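Local atomic coordinates of citrate synthase (Thermotoga maritima, PDB entry 2P2W), a protein that probably catalyses the condensation of oxaloacetate with acetyl-CoA to give citrate and CoA, a step of the tricarboxylic acid cycle. Residues S40-E43 with E44-F48. Numbering follows the deposited sequence.
Sequences STFE and ETAYF
T41 is the N-cap of helix 42-51: its OG1 accepts the backbone N-H of E44 at 3.2 Å, and the two side chains cross at about a right angle, OG1 lying 3.3 Å from E44 CB. With OG1 set between backbone N and carbonyl carbon (chi1 59°), the hydroxyl is brought beside the E44 N-H. E44, with CG anti to the backbone N (chi1 -171°) and the chain extended beyond CG, runs out from the flank of the first turn and brings OE1 to S40. S40 OG donates to the anti lone pair of E44 OE1 across a short 2.5 Å, while T45 OG1 lies 2.9 Å from the same serine oxygen on its other side. In the second subunit, R363 forms a salt bridge with E44 OE2 and Y357 hydrogen-bonds OE1, tying this helix start into the dimer. A glutamine in place of E44 would probably weaken the hold on R363 of the second subunit, leaving that arginine without its opposite charge. From the cap onward the helical backbone bonds follow: T45 N to T41 O, then A46 N to F42 O at 2.9 Å. The F42 ring packs against H147, and A46 CB approaches it obliquely, 4.5 Å from CD1.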
ATOM      1  N   SER A  40      10.739 -26.302 -13.557  1.00 20.65           N
ATOM      2  CA  SER A  40      10.601 -26.210 -12.107  1.00 20.38           C
ATOM      3  C   SER A  40       9.173 -26.365 -11.607  1.00 19.46           C
ATOM      4  O   SER A  40       8.283 -26.792 -12.342  1.00 19.28           O
ATOM      5  CB  SER A  40      11.182 -24.872 -11.622  1.00 19.57           C
ATOM      6  OG  SER A  40      11.480 -24.903 -10.234  1.00 21.00           O
ATOM      7  N   THR A  41       8.978 -26.026 -10.337  1.00 19.77           N
ATOM      8  CA  THR A  41       7.679 -26.096  -9.678  1.00 19.67           C
ATOM      9  C   THR A  41       7.562 -24.834  -8.830  1.00 20.37           C
ATOM     10  O   THR A  41       8.547 -24.122  -8.635  1.00 19.21           O
ATOM     11  CB  THR A  41       7.583 -27.309  -8.730  1.00 19.92           C
ATOM     12  OG1 THR A  41       8.616 -27.213  -7.742  1.00 20.36           O
ATOM     13  CG2 THR A  41       7.740 -28.612  -9.500  1.00 21.30           C
ATOM     14  N   PHE A  42       6.366 -24.564  -8.319  1.00 20.68           N
ATOM     15  CA  PHE A  42       6.156 -23.379  -7.497  1.00 20.06           C
ATOM     16  C   PHE A  42       7.125 -23.363  -6.317  1.00 20.46           C
ATOM     17  O   PHE A  42       7.852 -22.391  -6.119  1.00 20.06           O
ATOM     18  CB  PHE A  42       4.720 -23.343  -6.969  1.00 19.69           C
ATOM     19  CG  PHE A  42       4.316 -22.012  -6.387  1.00 20.16           C
ATOM     20  CD1 PHE A  42       4.761 -21.623  -5.125  1.00 18.88           C
ATOM     21  CD2 PHE A  42       3.475 -21.154  -7.094  1.00 19.43           C
ATOM     22  CE1 PHE A  42       4.372 -20.399  -4.573  1.00 20.34           C
ATOM     23  CE2 PHE A  42       3.078 -19.926  -6.554  1.00 19.10           C
ATOM     24  CZ  PHE A  42       3.525 -19.547  -5.291  1.00 19.55           C
ATOM     25  N   GLU A  43       7.131 -24.440  -5.536  1.00 19.93           N
ATOM     26  CA  GLU A  43       7.998 -24.517  -4.370  1.00 19.56           C
ATOM     27  C   GLU A  43       9.486 -24.429  -4.686  1.00 19.45           C
ATOM     28  O   GLU A  43      10.230 -23.768  -3.962  1.00 20.74           O
ATOM     29  CB  GLU A  43       7.719 -25.796  -3.573  1.00 19.91           C
ATOM     30  CG  GLU A  43       6.332 -25.845  -2.954  1.00 19.19           C
ATOM     31  CD  GLU A  43       5.344 -26.658  -3.768  1.00 19.51           C
ATOM     32  OE1 GLU A  43       5.437 -26.655  -5.015  1.00 19.06           O
ATOM     33  OE2 GLU A  43       4.460 -27.292  -3.157  1.00 19.47           O
ATOM     34  N   GLU A  44       9.929 -25.085  -5.755  1.00 18.26           N
ATOM     35  CA  GLU A  44      11.348 -25.042  -6.104  1.00 19.37           C
ATOM     36  C   GLU A  44      11.811 -23.654  -6.538  1.00 19.89           C
ATOM     37  O   GLU A  44      12.883 -23.196  -6.140  1.00 20.10           O
ATOM     38  CB  GLU A  44      11.675 -26.051  -7.211  1.00 20.38           C
ATOM     39  CG  GLU A  44      13.172 -26.193  -7.458  1.00 21.55           C
ATOM     40  CD  GLU A  44      13.500 -27.091  -8.633  1.00 24.26           C
ATOM     41  OE1 GLU A  44      13.170 -26.725  -9.781  1.00 24.27           O
ATOM     42  OE2 GLU A  44      14.090 -28.170  -8.405  1.00 23.46           O
ATOM     43  N   THR A  45      11.014 -22.976  -7.360  1.00 19.16           N
ATOM     44  CA  THR A  45      11.402 -21.645  -7.805  1.00 18.71           C
ATOM     45  C   THR A  45      11.284 -20.631  -6.666  1.00 18.33           C
ATOM     46  O   THR A  45      12.096 -19.716  -6.559  1.00 18.94           O
ATOM     47  CB  THR A  45      10.565 -21.190  -9.014  1.00 19.08           C
ATOM     48  OG1 THR A  45      10.867 -22.034 -10.138  1.00 20.14           O
ATOM     49  CG2 THR A  45      10.894 -19.735  -9.376  1.00 18.74           C
ATOM     50  N   ALA A  46      10.286 -20.807  -5.805  1.00 17.50           N
ATOM     51  CA  ALA A  46      10.107 -19.901  -4.672  1.00 18.96           C
ATOM     52  C   ALA A  46      11.306 -20.061  -3.742  1.00 19.60           C
ATOM     53  O   ALA A  46      11.834 -19.085  -3.205  1.00 18.35           O
ATOM     54  CB  ALA A  46       8.817 -20.230  -3.934  1.00 17.74           C
ATOM     55  N   TYR A  47      11.735 -21.305  -3.560  1.00 20.28           N
ATOM     56  CA  TYR A  47      12.885 -21.591  -2.711  1.00 20.76           C
ATOM     57  C   TYR A  47      14.089 -20.853  -3.291  1.00 21.19           C
ATOM     58  O   TYR A  47      14.840 -20.188  -2.575  1.00 22.14           O
ATOM     59  CB  TYR A  47      13.171 -23.093  -2.700  1.00 20.91           C
ATOM     60  CG  TYR A  47      14.340 -23.488  -1.825  1.00 21.30           C
ATOM     61  CD1 TYR A  47      15.657 -23.307  -2.256  1.00 22.44           C
ATOM     62  CD2 TYR A  47      14.132 -24.029  -0.561  1.00 21.78           C
ATOM     63  CE1 TYR A  47      16.737 -23.658  -1.444  1.00 21.91           C
ATOM     64  CE2 TYR A  47      15.202 -24.384   0.256  1.00 23.36           C
ATOM     65  CZ  TYR A  47      16.500 -24.195  -0.191  1.00 24.23           C
ATOM     66  OH  TYR A  47      17.553 -24.557   0.615  1.00 25.31           O
ATOM     67  N   PHE A  48      14.256 -20.979  -4.603  1.00 21.57           N
ATOM     68  CA  PHE A  48      15.363 -20.347  -5.310  1.00 21.35           C
ATOM     69  C   PHE A  48      15.350 -18.827  -5.153  1.00 21.66           C
ATOM     70  O   PHE A  48      16.391 -18.207  -4.939  1.00 21.20           O
ATOM     71  CB  PHE A  48      15.307 -20.731  -6.792  1.00 21.92           C
ATOM     72  CG  PHE A  48      16.430 -20.168  -7.614  1.00 22.71           C
ATOM     73  CD1 PHE A  48      17.743 -20.225  -7.158  1.00 24.03           C
ATOM     74  CD2 PHE A  48      16.177 -19.606  -8.860  1.00 23.24           C
ATOM     75  CE1 PHE A  48      18.792 -19.729  -7.933  1.00 24.68           C
ATOM     76  CE2 PHE A  48      17.217 -19.109  -9.645  1.00 25.10           C
ATOM     77  CZ  PHE A  48      18.528 -19.171  -9.178  1.00 24.93           C
TER